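Local atomic coordinates of putative endo-1,4-beta-xylanase (Bacteroides thetaiotaomicron VPI-5482, PDB entry 5MSX), a protein that probably hydrolyses O-glycosidic bonds in plant pectin as a calcium-binding family 43 glycoside hydrolase, with arabinofuranosidase as its likely activity. Residues Tyr251-Phe256 and Pro303-Met308; Asn271-Tyr276 and Val290-Phe295. One frame throughout, in Å; residues are numbered along the deposited sequence.

Interaction 1: Tyr251-Phe256 and Pro303-Met308; sequences YERGIF and PVELTM. With EDO (1,2-ethanediol), chain B.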
loop_
_atom_site.group_PDB
_atom_site.type_symbol
_atom_site.label_atom_id
_atom_site.label_comp_id
_atom_site.label_asym_id
_atom_site.label_seq_id
_atom_site.Cartn_x
_atom_site.Cartn_y
_atom_site.Cartn_z
ATOM N N TYR C 251 -3.179 25.841 -39.156
ATOM C CA TYR C 251 -3.196 27.244 -39.564
ATOM C C TYR C 251 -4.600 27.659 -40.008
ATOM O O TYR C 251 -5.099 28.702 -39.610
ATOM C CB TYR C 251 -2.170 27.487 -40.689
ATOM C CG TYR C 251 -0.744 27.468 -40.197
ATOM C CD1 TYR C 251 -0.198 28.589 -39.580
ATOM C CD2 TYR C 251 0.061 26.334 -40.322
ATOM C CE1 TYR C 251 1.103 28.589 -39.108
ATOM C CE2 TYR C 251 1.368 26.332 -39.848
ATOM C CZ TYR C 251 1.867 27.468 -39.244
ATOM O OH TYR C 251 3.137 27.516 -38.767
ATOM N N GLU C 252 -5.219 26.812 -40.830
ATOM C CA GLU C 252 -6.583 27.021 -41.334
ATOM C C GLU C 252 -7.633 27.248 -40.234
ATOM O O GLU C 252 -8.500 28.103 -40.377
ATOM C CB GLU C 252 -7.024 25.822 -42.181
ATOM N N ARG C 253 -7.575 26.464 -39.159
ATOM C CA ARG C 253 -8.488 26.625 -38.024
ATOM C C ARG C 253 -7.992 27.584 -36.964
ATOM O O ARG C 253 -8.703 27.865 -36.020
ATOM C CB ARG C 253 -8.823 25.272 -37.393
ATOM C CG ARG C 253 -9.664 24.414 -38.325
ATOM C CD ARG C 253 -10.052 23.092 -37.705
ATOM N NE ARG C 253 -10.324 22.109 -38.752
ATOM C CZ ARG C 253 -10.258 20.780 -38.628
ATOM N NH1 ARG C 253 -9.904 20.191 -37.488
ATOM N NH2 ARG C 253 -10.532 20.016 -39.686
ATOM N N GLY C 254 -6.807 28.133 -37.117
ATOM C CA GLY C 254 -6.284 29.090 -36.121
ATOM C C GLY C 254 -5.998 28.430 -34.758
ATOM O O GLY C 254 -6.338 28.998 -33.705
ATOM N N ILE C 255 -5.387 27.236 -34.785
ATOM C CA ILE C 255 -5.049 26.486 -33.556
ATOM C C ILE C 255 -3.551 26.252 -33.505
ATOM O O ILE C 255 -3.025 25.465 -34.281
ATOM C CB ILE C 255 -5.843 25.167 -33.458
ATOM C CG1 ILE C 255 -7.347 25.496 -33.351
ATOM C CG2 ILE C 255 -5.392 24.325 -32.243
ATOM C CD1 ILE C 255 -8.259 24.332 -33.677
ATOM N N PHE C 256 -2.878 26.968 -32.602
ATOM C CA PHE C 256 -1.421 27.046 -32.552
ATOM C C PHE C 256 -0.838 26.328 -31.327
ATOM O O PHE C 256 -1.267 26.566 -30.192
ATOM C CB PHE C 256 -0.993 28.520 -32.517
ATOM C CG PHE C 256 -1.315 29.272 -33.777
ATOM C CD1 PHE C 256 -2.547 29.900 -33.936
ATOM C CD2 PHE C 256 -0.392 29.340 -34.815
ATOM C CE1 PHE C 256 -2.849 30.592 -35.108
ATOM C CE2 PHE C 256 -0.692 30.022 -35.994
ATOM C CZ PHE C 256 -1.913 30.662 -36.133
ATOM N N PRO C 303 -4.003 11.005 -36.288
ATOM C CA PRO C 303 -3.691 12.401 -35.907
ATOM C C PRO C 303 -4.966 13.154 -35.539
ATOM O O PRO C 303 -5.990 13.014 -36.218
ATOM C CB PRO C 303 -3.021 12.967 -37.166
ATOM C CG PRO C 303 -2.366 11.784 -37.785
ATOM C CD PRO C 303 -3.275 10.603 -37.504
ATOM N N VAL C 304 -4.916 13.915 -34.453
ATOM C CA VAL C 304 -6.121 14.506 -33.876
ATOM C C VAL C 304 -6.636 15.650 -34.740
ATOM O O VAL C 304 -5.875 16.476 -35.152
ATOM C CB VAL C 304 -5.872 15.033 -32.445
ATOM C CG1 VAL C 304 -7.141 15.688 -31.891
ATOM C CG2 VAL C 304 -5.438 13.882 -31.546
ATOM N N GLU C 305 -7.945 15.673 -34.979
ATOM C CA GLU C 305 -8.595 16.743 -35.727
ATOM C C GLU C 305 -8.917 17.831 -34.698
ATOM O O GLU C 305 -9.832 17.673 -33.898
ATOM C CB GLU C 305 -9.871 16.229 -36.413
ATOM C CG GLU C 305 -9.598 15.359 -37.648
ATOM C CD GLU C 305 -9.121 16.177 -38.850
ATOM O OE1 GLU C 305 -9.344 17.412 -38.890
ATOM O OE2 GLU C 305 -8.524 15.598 -39.778
ATOM N N LEU C 306 -8.133 18.903 -34.688
ATOM C CA LEU C 306 -8.257 19.908 -33.647
ATOM C C LEU C 306 -9.354 20.929 -33.987
ATOM O O LEU C 306 -9.454 21.396 -35.114
ATOM C CB LEU C 306 -6.921 20.629 -33.429
ATOM C CG LEU C 306 -5.732 19.718 -33.135
ATOM C CD1 LEU C 306 -4.428 20.498 -33.290
ATOM C CD2 LEU C 306 -5.822 19.083 -31.757
ATOM N N THR C 307 -10.173 21.252 -33.002
ATOM C CA THR C 307 -11.128 22.340 -33.072
ATOM C C THR C 307 -11.090 23.041 -31.722
ATOM O O THR C 307 -10.649 22.461 -30.717
ATOM C CB THR C 307 -12.583 21.864 -33.325
ATOM O OG1 THR C 307 -13.146 21.354 -32.105
ATOM C CG2 THR C 307 -12.665 20.749 -34.429
ATOM N N MET C 308 -11.609 24.255 -31.694
ATOM C CA MET C 308 -11.944 24.894 -30.440
ATOM C C MET C 308 -13.440 24.801 -30.084
ATOM O O MET C 308 -13.940 25.656 -29.358
ATOM C CB MET C 308 -11.487 26.347 -30.470
ATOM C CG MET C 308 -9.984 26.501 -30.692
ATOM S SD MET C 308 -9.645 28.252 -30.757
ATOM C CE MET C 308 -7.904 28.366 -30.373
HETATM C C1 EDO B . -8.777 11.222 -34.202
HETATM O O1 EDO B . -7.581 11.276 -33.391
HETATM C C2 EDO B . -9.362 12.527 -34.714
HETATM O O2 EDO B . -9.671 13.463 -33.634
#
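Ile255 and Arg253 bring most of the 251-256 side to this contact, one by apolar packing and the other by charge. CD1 of Ile255 presses against the backbone of 303-308, 3.5 Å from Thr307 CA, and reaches CB of Leu306. Its CG1 lies 3.9 Å from CG of Met308, the isoleucine and methionine chains running antiparallel alongside one another. The extended methionine also brings its CE near the Gly254 carbonyl.

Both segments are loops beside the three-stranded sheet of 261-264, 272-278 and 287-293, probably part of the family 43 catalytic domain, and 251-256 makes its turn through a G1 beta bulge in which Gly254, with positive phi, and Ile255 lie opposite Asn250.

NH1 and NH2 of Arg253 converge on a single oxygen of Glu305. The salt bridge runs from NH2 to Glu305 OE1 at 3.0 Å, while NH1 is 3.2 Å from the same OE1; the guanidinium and carboxylate planes are 44° apart. The straighter bond goes from NH1 to Leu306 O, 2.7 Å and 166° at the hydrogen. That oxygen lies in the guanidinium plane, although the donor stands above the carbonyl plane. Glu305 can meet the arginine because its chain bends at chi2 (-73°).

Interaction 2: Asn271-Tyr276 and Val290-Phe295; sequences NYYFAY and VNQLKF. With EDO (1,2-ethanediol), chain B; EDO (1,2-ethanediol), chain D.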
loop_
_atom_site.group_PDB
_atom_site.type_symbol
_atom_site.label_atom_id
_atom_site.label_comp_id
_atom_site.label_asym_id
_atom_site.label_seq_id
_atom_site.Cartn_x
_atom_site.Cartn_y
_atom_site.Cartn_z
ATOM N N ASN C 271 -14.242 5.395 -25.469
ATOM C CA ASN C 271 -14.234 6.703 -26.099
ATOM C C ASN C 271 -13.067 7.424 -25.498
ATOM O O ASN C 271 -13.094 7.745 -24.312
ATOM C CB ASN C 271 -15.542 7.450 -25.842
ATOM C CG ASN C 271 -16.757 6.671 -26.316
ATOM O OD1 ASN C 271 -17.772 6.617 -25.621
ATOM N ND2 ASN C 271 -16.658 6.054 -27.492
ATOM N N TYR C 272 -12.017 7.614 -26.288
ATOM C CA TYR C 272 -10.837 8.334 -25.805
ATOM C C TYR C 272 -10.901 9.797 -26.270
ATOM O O TYR C 272 -11.472 10.100 -27.325
ATOM C CB TYR C 272 -9.558 7.653 -26.297
ATOM C CG TYR C 272 -9.207 6.414 -25.540
ATOM C CD1 TYR C 272 -9.975 5.257 -25.663
ATOM C CD2 TYR C 272 -8.142 6.397 -24.649
ATOM C CE1 TYR C 272 -9.662 4.107 -24.955
ATOM C CE2 TYR C 272 -7.830 5.253 -23.932
ATOM C CZ TYR C 272 -8.590 4.122 -24.087
ATOM O OH TYR C 272 -8.290 2.995 -23.369
ATOM N N TYR C 273 -10.322 10.670 -25.442
ATOM C CA TYR C 273 -10.238 12.115 -25.669
ATOM C C TYR C 273 -8.814 12.593 -25.404
ATOM O O TYR C 273 -8.104 12.025 -24.587
ATOM C CB TYR C 273 -11.218 12.872 -24.745
ATOM C CG TYR C 273 -12.640 12.479 -25.023
ATOM C CD1 TYR C 273 -13.387 13.104 -26.025
ATOM C CD2 TYR C 273 -13.209 11.411 -24.345
ATOM C CE1 TYR C 273 -14.687 12.692 -26.309
ATOM C CE2 TYR C 273 -14.508 11.001 -24.604
ATOM C CZ TYR C 273 -15.235 11.636 -25.585
ATOM O OH TYR C 273 -16.502 11.171 -25.833
ATOM N N PHE C 274 -8.444 13.645 -26.113
ATOM C CA PHE C 274 -7.131 14.302 -26.043
ATOM C C PHE C 274 -7.379 15.744 -25.581
ATOM O O PHE C 274 -8.141 16.479 -26.216
ATOM C CB PHE C 274 -6.482 14.269 -27.436
ATOM C CG PHE C 274 -5.197 15.027 -27.537
ATOM C CD1 PHE C 274 -4.040 14.582 -26.855
ATOM C CD2 PHE C 274 -5.110 16.172 -28.324
ATOM C CE1 PHE C 274 -2.840 15.266 -26.975
ATOM C CE2 PHE C 274 -3.900 16.866 -28.446
ATOM C CZ PHE C 274 -2.773 16.427 -27.776
ATOM N N ALA C 275 -6.772 16.128 -24.466
ATOM C CA ALA C 275 -6.835 17.500 -23.973
ATOM C C ALA C 275 -5.503 18.112 -24.217
ATOM O O ALA C 275 -4.484 17.442 -24.041
ATOM C CB ALA C 275 -7.114 17.516 -22.507
ATOM N N TYR C 276 -5.487 19.387 -24.600
ATOM C CA TYR C 276 -4.226 20.067 -24.906
ATOM C C TYR C 276 -4.291 21.561 -24.580
ATOM O O TYR C 276 -5.337 22.186 -24.633
ATOM C CB TYR C 276 -3.852 19.870 -26.369
ATOM C CG TYR C 276 -4.907 20.378 -27.334
ATOM C CD1 TYR C 276 -6.028 19.610 -27.636
ATOM C CD2 TYR C 276 -4.794 21.631 -27.942
ATOM C CE1 TYR C 276 -6.997 20.080 -28.518
ATOM C CE2 TYR C 276 -5.770 22.100 -28.808
ATOM C CZ TYR C 276 -6.863 21.322 -29.099
ATOM O OH TYR C 276 -7.839 21.777 -29.979
ATOM N N VAL C 290 -10.398 20.274 -25.727
ATOM C CA VAL C 290 -10.589 18.802 -25.781
ATOM C C VAL C 290 -11.158 18.416 -27.156
ATOM O O VAL C 290 -12.084 19.078 -27.681
ATOM C CB VAL C 290 -11.503 18.294 -24.624
ATOM C CG1 VAL C 290 -11.705 16.771 -24.675
ATOM C CG2 VAL C 290 -10.900 18.640 -23.268
ATOM N N ASN C 291 -10.599 17.352 -27.738
ATOM C CA ASN C 291 -11.160 16.715 -28.944
ATOM C C ASN C 291 -11.095 15.224 -28.792
ATOM O O ASN C 291 -10.338 14.693 -27.963
ATOM C CB ASN C 291 -10.364 17.088 -30.194
ATOM C CG ASN C 291 -10.640 18.482 -30.654
ATOM O OD1 ASN C 291 -11.782 18.816 -31.050
ATOM N ND2 ASN C 291 -9.633 19.320 -30.572
ATOM N N GLN C 292 -11.835 14.544 -29.649
ATOM C CA GLN C 292 -11.777 13.068 -29.721
ATOM C C GLN C 292 -10.422 12.539 -30.185
ATOM O O GLN C 292 -9.751 13.170 -30.998
ATOM C CB GLN C 292 -12.831 12.533 -30.700
ATOM C CG GLN C 292 -14.259 12.793 -30.261
ATOM C CD GLN C 292 -15.251 12.402 -31.353
ATOM O OE1 GLN C 292 -15.162 12.847 -32.492
ATOM N NE2 GLN C 292 -16.186 11.573 -31.003
ATOM N N LEU C 293 -10.050 11.379 -29.647
ATOM C CA LEU C 293 -8.867 10.654 -30.037
ATOM C C LEU C 293 -9.347 9.286 -30.553
ATOM O O LEU C 293 -10.077 8.560 -29.865
ATOM C CB LEU C 293 -7.907 10.496 -28.855
ATOM C CG LEU C 293 -6.601 9.761 -29.240
ATOM C CD1 LEU C 293 -5.504 10.767 -29.455
ATOM C CD2 LEU C 293 -6.184 8.784 -28.193
ATOM N N LYS C 294 -8.917 8.959 -31.770
ATOM C CA LYS C 294 -9.341 7.737 -32.459
ATOM C C LYS C 294 -8.130 6.925 -32.885
ATOM O O LYS C 294 -7.001 7.439 -33.021
ATOM C CB LYS C 294 -10.201 8.062 -33.682
ATOM C CG LYS C 294 -11.524 8.720 -33.314
ATOM C CD LYS C 294 -12.422 8.881 -34.526
ATOM C CE LYS C 294 -13.674 9.661 -34.170
ATOM N NZ LYS C 294 -14.761 9.371 -35.144
ATOM N N PHE C 295 -8.393 5.638 -33.079
ATOM C CA PHE C 295 -7.378 4.664 -33.426
ATOM C C PHE C 295 -7.788 3.969 -34.726
ATOM O O PHE C 295 -8.982 3.763 -34.992
ATOM C CB PHE C 295 -7.223 3.608 -32.313
ATOM C CG PHE C 295 -6.865 4.181 -30.969
ATOM C CD1 PHE C 295 -7.849 4.659 -30.121
ATOM C CD2 PHE C 295 -5.544 4.234 -30.549
ATOM C CE1 PHE C 295 -7.526 5.217 -28.886
ATOM C CE2 PHE C 295 -5.204 4.768 -29.314
ATOM C CZ PHE C 295 -6.196 5.274 -28.481
HETATM C C1 EDO B . -8.777 11.222 -34.202
HETATM O O1 EDO B . -7.581 11.276 -33.391
HETATM C C2 EDO B . -9.362 12.527 -34.714
HETATM O O2 EDO B . -9.671 13.463 -33.634
HETATM C C1 EDO D . -19.879 9.195 -23.150
HETATM O O1 EDO D . -18.834 9.204 -22.153
HETATM C C2 EDO D . -19.306 9.665 -24.485
HETATM O O2 EDO D . -17.900 9.336 -24.549
HETATM O O HOH W 1 -11.964 7.017 -29.102
#
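Strands 272-276 and 290-293 run antiparallel, their segment axes approaching to 4.1 Å with N-to-C directions 142° apart. Phe274 and Asn291 form a hydrogen-bonded pair: Phe274 N to Asn291 O is 2.8 Å and nearly straight, and the return bond from Asn291 N to Phe274 O lies in the carbonyl plane. A further bond joins Leu293 N to Tyr272 O. A water bridges Tyr272 N, from which it accepts, and Leu293 O.

On the sheet face that carries Tyr272, Phe274 and Leu293, the leucine divides its methyls, CD2 lying 4.0 Å from Tyr272 CB and CD1 turning to Phe274 CB. Phe295 directs the edge of its ring, through CE1, over one face of Tyr272, a T-shaped stack with centroids 5.5 Å apart and planes at 85°; Arg207 makes a cation-pi contact with the same phenylalanine. The other face has Ala275 CB meeting Val290 CG2 at 4.0 Å, while Val290 CG1, anti to the backbone N (chi1 180°), reaches Tyr273 CB. Tyr273 and Gln292 extend in a common direction, CE1 of the ring touching Gln292 CG.

Asn291 ND2 sits at the edge of the Tyr276 ring, 3.1 Å from its OH. Between side chains, Tyr276 lies about 7 Å from His260, a calcium-binding residue of this protein, and about 9 Å from Asp36, the predicted proton acceptor. This hairpin belongs to a blade-like antiparallel sheet, consistent with the five-bladed beta-propeller of family 43. Backbone bonds thus fix the strand register, apolar contacts lie on both faces with the aromatic stack on the Tyr272 side, and Thr307, its OG1 itself bonded to Asp309 N, probably satisfies OD1 of the buried Asn291.

In the fold
The centres of the two interactions are 13 Å apart, on the same side of the chain's centre. Along the sequence, both segments of interaction 2 fall between those of interaction 1: loop 251-256 precedes strand 261-264, the hairpin of 272-278 and 287-293 follows, and loop 303-308 comes after it. That last loop lies against the hairpin: Leu306 CA packs 3.4 Å from Asn291 ND2, and the leucine side chain rests on Tyr276. One ethanediol, probably from the crystallisation liquor, touches both, bonding to Glu305 N and Gln292 O. Interaction 1 therefore ties together the loops flanking the three-stranded sheet whose hairpin interaction 2 forms.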